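Local structure of beta-lactamase domain protein (Burkholderia ambifaria, 5I0P) at residues D29-E32 with R38-R41; P105-L110 with P275-P280. The protein is a metallo-beta-lactamase-superfamily protein that binds two zinc ions in a shared site and probably acts as a metal-dependent hydrolase, its substrate not being established. One frame throughout, in Å; residues are numbered along the deposited sequence.

Contact 1. Residues D29-E32 with R38-R41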
loop_
_atom_site.group_PDB
_atom_site.type_symbol
_atom_site.label_atom_id
_atom_site.label_comp_id
_atom_site.label_asym_id
_atom_site.label_seq_id
_atom_site.Cartn_x
_atom_site.Cartn_y
_atom_site.Cartn_z
ATOM N N ASP A 29 8.941 -15.032 13.547
ATOM C CA ASP A 29 10.388 -14.934 13.437
ATOM C C ASP A 29 10.717 -13.757 12.537
ATOM O O ASP A 29 9.850 -13.206 11.871
ATOM C CB ASP A 29 11.008 -16.230 12.857
ATOM C CG ASP A 29 12.444 -16.478 13.330
ATOM O OD1 ASP A 29 13.109 -15.543 13.832
ATOM O OD2 ASP A 29 12.934 -17.612 13.139
ATOM N N THR A 30 11.993 -13.399 12.499
ATOM C CA THR A 30 12.511 -12.364 11.625
ATOM C C THR A 30 13.583 -12.899 10.691
ATOM O O THR A 30 14.185 -13.959 10.923
ATOM C CB THR A 30 13.129 -11.236 12.432
ATOM O OG1 THR A 30 14.332 -11.705 13.073
ATOM C CG2 THR A 30 12.131 -10.747 13.460
ATOM N N PHE A 31 13.835 -12.133 9.632
ATOM C CA PHE A 31 14.970 -12.401 8.765
ATOM C C PHE A 31 15.633 -11.062 8.454
ATOM O O PHE A 31 14.967 -10.103 8.049
ATOM C CB PHE A 31 14.569 -13.164 7.489
ATOM C CG PHE A 31 15.732 -13.486 6.605
ATOM C CD1 PHE A 31 16.106 -12.619 5.589
ATOM C CD2 PHE A 31 16.499 -14.644 6.832
ATOM C CE1 PHE A 31 17.188 -12.900 4.776
ATOM C CE2 PHE A 31 17.601 -14.954 6.018
ATOM C CZ PHE A 31 17.952 -14.082 4.989
ATOM N N GLU A 32 16.948 -11.001 8.643
ATOM C CA GLU A 32 17.699 -9.765 8.467
ATOM C C GLU A 32 17.976 -9.551 6.986
ATOM O O GLU A 32 18.798 -10.249 6.387
ATOM C CB GLU A 32 19.006 -9.794 9.254
ATOM C CG GLU A 32 19.593 -8.396 9.415
ATOM C CD GLU A 32 20.896 -8.361 10.161
ATOM O OE1 GLU A 32 21.804 -9.130 9.783
ATOM O OE2 GLU A 32 21.023 -7.550 11.109
ATOM N N ARG A 38 15.045 -5.916 9.769
ATOM C CA ARG A 38 14.491 -7.258 9.903
ATOM C C ARG A 38 13.130 -7.371 9.225
ATOM O O ARG A 38 12.304 -6.446 9.275
ATOM C CB ARG A 38 14.385 -7.638 11.364
ATOM C CG ARG A 38 15.742 -7.795 12.039
ATOM C CD ARG A 38 15.545 -8.473 13.388
ATOM N NE ARG A 38 16.748 -8.575 14.205
ATOM C CZ ARG A 38 16.714 -8.939 15.486
ATOM N NH1 ARG A 38 15.541 -9.226 16.047
ATOM N NH2 ARG A 38 17.824 -9.013 16.213
ATOM N N TRP A 39 12.937 -8.498 8.555
ATOM C CA TRP A 39 11.755 -8.802 7.750
ATOM C C TRP A 39 10.878 -9.775 8.531
ATOM O O TRP A 39 11.347 -10.826 8.973
ATOM C CB TRP A 39 12.208 -9.379 6.404
ATOM C CG TRP A 39 11.146 -9.978 5.493
ATOM C CD1 TRP A 39 9.802 -9.742 5.509
ATOM C CD2 TRP A 39 11.371 -10.921 4.434
ATOM N NE1 TRP A 39 9.178 -10.472 4.535
ATOM C CE2 TRP A 39 10.111 -11.209 3.858
ATOM C CE3 TRP A 39 12.518 -11.558 3.925
ATOM C CZ2 TRP A 39 9.957 -12.105 2.780
ATOM C CZ3 TRP A 39 12.376 -12.434 2.869
ATOM C CH2 TRP A 39 11.096 -12.710 2.312
ATOM N N LEU A 40 9.630 -9.402 8.748
ATOM C CA LEU A 40 8.621 -10.287 9.295
ATOM C C LEU A 40 7.578 -10.535 8.219
ATOM O O LEU A 40 7.311 -9.659 7.379
ATOM C CB LEU A 40 7.888 -9.691 10.483
ATOM C CG LEU A 40 8.303 -8.792 11.636
ATOM C CD1 LEU A 40 9.169 -7.579 11.294
ATOM C CD2 LEU A 40 6.962 -8.330 12.144
ATOM N N ARG A 41 6.937 -11.700 8.269
ATOM C CA ARG A 41 5.849 -11.973 7.333
ATOM C C ARG A 41 4.631 -12.454 8.095
ATOM O O ARG A 41 4.721 -13.394 8.883
ATOM C CB ARG A 41 6.245 -13.000 6.261
ATOM C CG ARG A 41 5.072 -13.416 5.391
ATOM C CD ARG A 41 5.485 -14.415 4.293
ATOM N NE ARG A 41 6.080 -13.619 3.252
ATOM C CZ ARG A 41 5.744 -13.612 1.974
ATOM N NH1 ARG A 41 4.806 -14.410 1.488
ATOM N NH2 ARG A 41 6.385 -12.775 1.180
HETATM O O HOH W 1 7.460 -13.433 10.242
#

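Contact 2. Residues P105-L110 with P275-P280. With ZN (zinc ion), chain F.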
loop_
_atom_site.group_PDB
_atom_site.type_symbol
_atom_site.label_atom_id
_atom_site.label_comp_id
_atom_site.label_asym_id
_atom_site.label_seq_id
_atom_site.Cartn_x
_atom_site.Cartn_y
_atom_site.Cartn_z
ATOM N N PRO A 105 -6.127 -1.767 5.734
ATOM C CA PRO A 105 -6.236 -2.488 7.016
ATOM C C PRO A 105 -5.060 -3.428 7.315
ATOM O O PRO A 105 -4.700 -3.611 8.493
ATOM C CB PRO A 105 -7.541 -3.275 6.854
ATOM C CG PRO A 105 -8.233 -2.631 5.754
ATOM C CD PRO A 105 -7.235 -2.076 4.826
ATOM N N ASP A 106 -4.476 -4.059 6.288
ATOM C CA ASP A 106 -3.369 -4.960 6.549
ATOM C C ASP A 106 -2.118 -4.201 7.006
ATOM O O ASP A 106 -1.256 -4.802 7.663
ATOM C CB ASP A 106 -3.099 -5.879 5.327
ATOM C CG ASP A 106 -3.072 -5.134 3.972
ATOM O OD1 ASP A 106 -2.204 -5.481 3.122
ATOM O OD2 ASP A 106 -3.895 -4.220 3.740
ATOM N N HIS A 107 -2.028 -2.886 6.747
ATOM C CA HIS A 107 -0.882 -2.113 7.229
ATOM C C HIS A 107 -1.131 -1.430 8.562
ATOM O O HIS A 107 -0.196 -1.310 9.365
ATOM C CB HIS A 107 -0.469 -1.081 6.187
ATOM C CG HIS A 107 -0.117 -1.693 4.874
ATOM N ND1 HIS A 107 1.186 -1.801 4.426
ATOM C CD2 HIS A 107 -0.887 -2.301 3.941
ATOM C CE1 HIS A 107 1.198 -2.397 3.248
ATOM N NE2 HIS A 107 -0.045 -2.706 2.930
ATOM N N PHE A 108 -2.396 -1.099 8.852
ATOM C CA PHE A 108 -2.785 -0.152 9.879
ATOM C C PHE A 108 -3.604 -0.774 10.992
ATOM O O PHE A 108 -3.696 -0.170 12.060
ATOM C CB PHE A 108 -3.611 0.973 9.241
ATOM C CG PHE A 108 -3.870 2.152 10.120
ATOM C CD1 PHE A 108 -2.868 2.715 10.889
ATOM C CD2 PHE A 108 -5.132 2.755 10.123
ATOM C CE1 PHE A 108 -3.118 3.853 11.687
ATOM C CE2 PHE A 108 -5.385 3.904 10.874
ATOM C CZ PHE A 108 -4.365 4.445 11.670
ATOM N N GLY A 109 -4.160 -1.971 10.781
ATOM C CA GLY A 109 -5.123 -2.527 11.722
ATOM C C GLY A 109 -4.625 -2.606 13.157
ATOM O O GLY A 109 -5.354 -2.257 14.097
ATOM N N LEU A 110 -3.388 -3.086 13.358
ATOM C CA LEU A 110 -2.869 -3.312 14.707
ATOM C C LEU A 110 -2.051 -2.138 15.230
ATOM O O LEU A 110 -1.285 -2.301 16.194
ATOM C CB LEU A 110 -2.033 -4.588 14.767
ATOM C CG LEU A 110 -2.898 -5.817 14.845
ATOM C CD1 LEU A 110 -2.017 -7.041 14.891
ATOM C CD2 LEU A 110 -3.747 -5.709 16.067
ATOM N N PRO A 275 9.061 -4.822 -0.418
ATOM C CA PRO A 275 7.641 -4.600 -0.681
ATOM C C PRO A 275 6.795 -5.280 0.376
ATOM O O PRO A 275 7.207 -6.251 1.015
ATOM C CB PRO A 275 7.438 -5.286 -2.029
ATOM C CG PRO A 275 8.359 -6.547 -1.869
ATOM C CD PRO A 275 9.550 -6.068 -1.033
ATOM N N SER A 276 5.582 -4.765 0.528
ATOM C CA SER A 276 4.723 -5.305 1.563
ATOM C C SER A 276 4.093 -6.631 1.179
ATOM O O SER A 276 3.528 -7.295 2.048
ATOM C CB SER A 276 3.686 -4.269 1.951
ATOM O OG SER A 276 4.386 -3.232 2.646
ATOM N N HIS A 277 4.175 -7.028 -0.089
ATOM C CA HIS A 277 3.677 -8.321 -0.537
ATOM C C HIS A 277 4.630 -8.837 -1.610
ATOM O O HIS A 277 4.980 -8.092 -2.527
ATOM C CB HIS A 277 2.226 -8.221 -1.050
ATOM C CG HIS A 277 1.333 -7.420 -0.147
ATOM N ND1 HIS A 277 0.664 -7.968 0.933
ATOM C CD2 HIS A 277 0.998 -6.107 -0.162
ATOM C CE1 HIS A 277 -0.050 -7.029 1.538
ATOM N NE2 HIS A 277 0.144 -5.890 0.899
ATOM N N GLY A 278 5.035 -10.105 -1.505
ATOM C CA GLY A 278 6.118 -10.631 -2.318
ATOM C C GLY A 278 7.387 -10.758 -1.502
ATOM O O GLY A 278 7.347 -10.853 -0.281
ATOM N N LYS A 279 8.530 -10.746 -2.196
ATOM C CA LYS A 279 9.825 -10.933 -1.546
ATOM C C LYS A 279 10.729 -9.743 -1.829
ATOM O O LYS A 279 10.554 -9.070 -2.849
ATOM C CB LYS A 279 10.528 -12.254 -1.979
ATOM C CG LYS A 279 9.638 -13.459 -1.743
ATOM C CD LYS A 279 10.221 -14.837 -1.989
ATOM C CE LYS A 279 10.485 -15.175 -3.398
ATOM N NZ LYS A 279 10.924 -16.578 -3.370
ATOM N N PRO A 280 11.678 -9.442 -0.934
ATOM C CA PRO A 280 12.692 -8.422 -1.249
ATOM C C PRO A 280 13.335 -8.732 -2.596
ATOM O O PRO A 280 13.568 -9.897 -2.950
ATOM C CB PRO A 280 13.711 -8.548 -0.103
ATOM C CG PRO A 280 12.947 -9.123 1.054
ATOM C CD PRO A 280 11.840 -9.999 0.424
HETATM ZN ZN ZN F . -1.014 -3.968 1.278
#

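Contact 1. Residues D29-E32 with R38-R41
Phe-31 O is gripped from the neighbouring strand by Trp-39 N, which gives it a hydrogen bond of 2.6 Å. A weaker C-H...O contact reaches the same oxygen, Arg-38 CA lying 3.4 Å from Phe-31 O. The N-H comes tilted 28° from the carbonyl plane. In the return direction Phe-31 N donates to Trp-39 O over 2.9 Å, and this second bond lies in the carbonyl plane, on a lone pair. These two bonds make Phe-31 and Trp-39 an antiparallel hydrogen-bonded pair; the CA-H of Thr-30 also points at Trp-39 O. Glu-32 and Arg-38, next along, are a non-hydrogen-bonded pair. Beyond the strand pairing, a water accepts the N-H of Arg-41 at 2.7 Å and lies within hydrogen-bonding range of Asp-29 O, bridging the two segments where direct backbone hydrogen bonds have ended.

Phe-31 and Trp-39 both carry CG anti to the backbone N (chi1 -178° and 170°), and their side chains rise from the same face of the sheet. CD1 of Phe-31 comes to 4.1 Å from CE3 of Trp-39, an oblique touch without stacking. Phe-20 adds an edge-to-face contact with the Phe-31 ring, while Trp-39 meets the ring of Trp-54 and hydrogen-bonds Asn-52 through NE1. Arg-38 springs from the face opposite Trp-39, and its extended chain runs past Thr-30, its CD lying 3.5 Å from Thr-30 OG1. Just before the strand, Asp-29 OD1 accepts the N-H of Thr-30 at 2.8 Å, on the anti side of the carboxylate and well out of its plane.

Two backbone hydrogen bonds therefore fix the pairing of this edge hairpin, and two side-chain contacts of different kind add to it: aromatic between Phe-31 and Trp-39, aliphatic arginine chain against hydroxyl between Arg-38 and Thr-30.

Contact 2. Residues P105-L110 with P275-P280
Asp-106 places OD1 at the edge of the His-277 imidazole, in the plane of that ring, 3.1 Å from CE1. The carboxylate and ring planes are inclined by 31°, and the two side chains converge on the same zinc ion. OD1 lies 2.7 Å from the metal, a long metal bond, while OD2 is turned off to 3.8 Å from the zinc, so that only one carboxylate oxygen engages it. Chi1 of 46° folds CG of Asp-106 between its backbone N and carbonyl carbon, bringing the group round to the metal.

The side chains of His-107 and His-277 run in from the two segments, and each binds the zinc through NE2. His-107 NE2 is 2.3 Å from the zinc, and His-277 NE2 binds with the same length; the angle His-107 NE2 - zinc - His-277 NE2 is 112°, close to tetrahedral. The rings meet rim to rim, neither lying over the other's face, and the planes are nearly perpendicular. Ser-276 packs on the His-107 ring, its OG near the ring plane and both OG and CB of Ser-276 3.4 Å from His-107 CE1.

ND1 of His-107 is hydrogen-bonded to Asp-70 OD2, and ND1 of His-277 to the backbone oxygen of His-50, which occupies each ND1 and probably helps to hold the ring with NE2 towards the metal. Asp-232 completes the protein ligands of this ion and also binds the companion zinc held by His-102, His-104 and His-213.

All four touching side chains are buried. The pairing of Asp-106 and His-107, from a His-x-His-x-Asp-His motif whose last residues open the short helix 105-108, with a late loop histidine is characteristic of the second zinc position in many dinuclear hydrolases of the metallo-beta-lactamase superfamily, such as glyoxalase II.

Overall arrangement
From the N terminus the chain first makes contact 1, where strands 31-34 and 37-43 close a tight hairpin at one edge of the seven-stranded sheet. Residues 105-110 follow strand 95-99 of the same sheet, and the chain then travels more than 160 residues before 275-280, after strand 272-275 of the second sheet, closes contact 2. The contacts thus lie in series, neither nested nor crossed. One is local and the other joins the two sheets at the zinc site. They still meet in space: Trp-39 CH2 packs 3.4 Å from Pro-280 CD, setting the hairpin against the loop that carries His-277.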